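Local coordinates for AP endonuclease, family 2 (Brucella melitensis biovar Abortus, PDB 3NGF), which probably interconverts hydroxypyruvate and its aldehyde isomer as a manganese-binding TIM-barrel isomerase, at residues T18-V23 against G252-G257. Numbering follows the deposited sequence.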
loop_
_atom_site.group_PDB
_atom_site.type_symbol
_atom_site.label_atom_id
_atom_site.label_comp_id
_atom_site.label_asym_id
_atom_site.label_seq_id
_atom_site.Cartn_x
_atom_site.Cartn_y
_atom_site.Cartn_z
ATOM N N THR A 18 0.576 -11.529 1.046
ATOM C CA THR A 18 -0.449 -12.139 1.940
ATOM C C THR A 18 -1.289 -13.251 1.291
ATOM O O THR A 18 -1.803 -14.138 2.001
ATOM C CB THR A 18 -1.389 -11.077 2.542
ATOM O OG1 THR A 18 -2.221 -10.499 1.530
ATOM C CG2 THR A 18 -0.592 -9.974 3.319
ATOM N N MET A 19 -1.441 -13.199 -0.031
ATOM C CA MET A 19 -2.214 -14.208 -0.784
ATOM C C MET A 19 -1.311 -15.175 -1.500
ATOM O O MET A 19 -0.152 -14.869 -1.776
ATOM C CB MET A 19 -3.149 -13.564 -1.811
ATOM C CG MET A 19 -4.175 -12.596 -1.225
ATOM S SD MET A 19 -5.155 -11.717 -2.425
ATOM C CE MET A 19 -5.982 -13.088 -3.274
ATOM N N PHE A 20 -1.877 -16.338 -1.838
ATOM C CA PHE A 20 -1.175 -17.385 -2.567
ATOM C C PHE A 20 0.076 -17.917 -1.847
ATOM O O PHE A 20 1.000 -18.433 -2.493
ATOM C CB PHE A 20 -0.833 -16.899 -3.985
ATOM C CG PHE A 20 -2.033 -16.555 -4.794
ATOM C CD1 PHE A 20 -2.842 -17.545 -5.303
ATOM C CD2 PHE A 20 -2.373 -15.232 -5.028
ATOM C CE1 PHE A 20 -3.956 -17.234 -6.042
ATOM C CE2 PHE A 20 -3.470 -14.906 -5.765
ATOM C CZ PHE A 20 -4.275 -15.917 -6.284
ATOM N N ASN A 21 0.068 -17.875 -0.507
ATOM C CA ASN A 21 1.219 -18.327 0.283
ATOM C C ASN A 21 1.335 -19.853 0.328
ATOM O O ASN A 21 2.250 -20.411 0.953
ATOM C CB ASN A 21 1.180 -17.768 1.706
ATOM C CG ASN A 21 1.594 -16.321 1.799
ATOM O OD1 ASN A 21 1.512 -15.524 0.830
ATOM N ND2 ASN A 21 2.049 -15.950 2.997
ATOM N N GLU A 22 0.417 -20.531 -0.354
ATOM C CA GLU A 22 0.502 -21.973 -0.555
ATOM C C GLU A 22 1.710 -22.335 -1.416
ATOM O O GLU A 22 2.168 -23.485 -1.388
ATOM C CB GLU A 22 -0.774 -22.507 -1.213
ATOM C CG GLU A 22 -2.036 -22.444 -0.337
ATOM C CD GLU A 22 -2.794 -21.081 -0.331
ATOM O OE1 GLU A 22 -2.547 -20.184 -1.144
ATOM O OE2 GLU A 22 -3.685 -20.921 0.521
ATOM N N VAL A 23 2.222 -21.362 -2.176
ATOM C CA VAL A 23 3.405 -21.565 -3.015
ATOM C C VAL A 23 4.454 -20.489 -2.711
ATOM O O VAL A 23 4.114 -19.441 -2.148
ATOM C CB VAL A 23 3.049 -21.595 -4.528
ATOM C CG1 VAL A 23 2.056 -22.744 -4.824
ATOM C CG2 VAL A 23 2.511 -20.244 -5.016
ATOM N N GLY A 252 -8.691 -19.842 4.260
ATOM C CA GLY A 252 -8.106 -21.145 4.003
ATOM C C GLY A 252 -7.237 -21.070 2.767
ATOM O O GLY A 252 -6.365 -20.211 2.669
ATOM N N LYS A 253 -7.477 -21.979 1.826
ATOM C CA LYS A 253 -6.770 -21.963 0.546
ATOM C C LYS A 253 -7.152 -20.693 -0.208
ATOM O O LYS A 253 -8.328 -20.370 -0.296
ATOM C CB LYS A 253 -7.155 -23.182 -0.284
ATOM C CG LYS A 253 -6.484 -23.249 -1.652
ATOM C CD LYS A 253 -6.897 -24.525 -2.388
ATOM C CE LYS A 253 -6.178 -24.662 -3.719
ATOM N NZ LYS A 253 -4.705 -24.649 -3.508
ATOM N N THR A 254 -6.168 -20.000 -0.790
ATOM C CA THR A 254 -6.429 -18.722 -1.434
ATOM C C THR A 254 -7.576 -18.811 -2.463
ATOM O O THR A 254 -8.524 -18.019 -2.386
ATOM C CB THR A 254 -5.162 -18.146 -2.124
ATOM O OG1 THR A 254 -4.115 -17.961 -1.158
ATOM C CG2 THR A 254 -5.458 -16.828 -2.776
ATOM N N GLU A 255 -7.498 -19.758 -3.401
ATOM C CA GLU A 255 -8.485 -19.836 -4.503
ATOM C C GLU A 255 -9.883 -20.263 -4.030
ATOM O O GLU A 255 -10.886 -19.928 -4.667
ATOM C CB GLU A 255 -8.045 -20.778 -5.633
ATOM C CG GLU A 255 -6.902 -20.262 -6.535
ATOM C CD GLU A 255 -5.509 -20.652 -6.028
ATOM O OE1 GLU A 255 -5.382 -20.940 -4.811
ATOM O OE2 GLU A 255 -4.554 -20.671 -6.850
ATOM N N SER A 256 -9.957 -20.992 -2.923
ATOM C CA SER A 256 -11.254 -21.381 -2.383
ATOM C C SER A 256 -12.045 -20.199 -1.834
ATOM O O SER A 256 -13.267 -20.295 -1.637
ATOM C CB SER A 256 -11.095 -22.422 -1.279
ATOM O OG SER A 256 -10.411 -23.556 -1.783
ATOM N N GLY A 257 -11.329 -19.123 -1.544
ATOM C CA GLY A 257 -11.916 -17.887 -1.035
ATOM C C GLY A 257 -12.321 -16.850 -2.064
ATOM O O GLY A 257 -12.827 -15.787 -1.698
HETATM O O HOH W 1 -1.897 -16.819 1.251
HETATM O O HOH W 2 -2.699 -21.129 -3.935
#
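Thr254 meets Phe20 and Glu22 in a loop-to-loop contact that joins the loops after the first and last strands of the TIM barrel. Both branches of Thr254 are used. Its OG1 accepts a bent hydrogen bond from Phe20 N at 2.8 Å and donates to Glu22 OE1 at 2.7 Å. That carboxylate oxygen receives the hydroxyl on its syn lone pair. Glu22 OE2 takes Thr254 N at 3.0 Å, with the nitrogen well above the carboxylate plane. One carboxylate thus grips both the backbone and the side chain of a single residue. With chi1 at -59°, Thr254 OG1 lies beside the backbone N and CG2 is anti to it, over the centre of the Phe20 ring, 3.6 Å from the centroid, in a CH-pi contact. Met19 CE adds a further methyl contact to Thr254 CG2 at 3.8 Å. Glu255 OE2 reaches the edge of the Phe20 ring in its plane, 3.6 Å from CE1, with the carboxylate nearly perpendicular to the ring. A water donates to both Glu22 OE1 and Glu255 OE1, which probably eases repulsion between the carboxylates if both are charged. Another water bridges Thr18 O and Asn21 N and donates weakly to Thr254 OG1. Phe20 to Val23 form a type I beta turn, closed by a hydrogen bond from Val23 N to Phe20 O, which leads into helix 25-34. Phe20 also packs on Arg28 and Leu31 of that helix. Met19 touches Tyr248, and Thr18 OG1 is hydrogen-bonded to Tyr248 O, next to the manganese ligand Glu247. The contact lies in the loops that follow strands 11-15 and 243-246, neighbours where the barrel closes, beside helix 25-34.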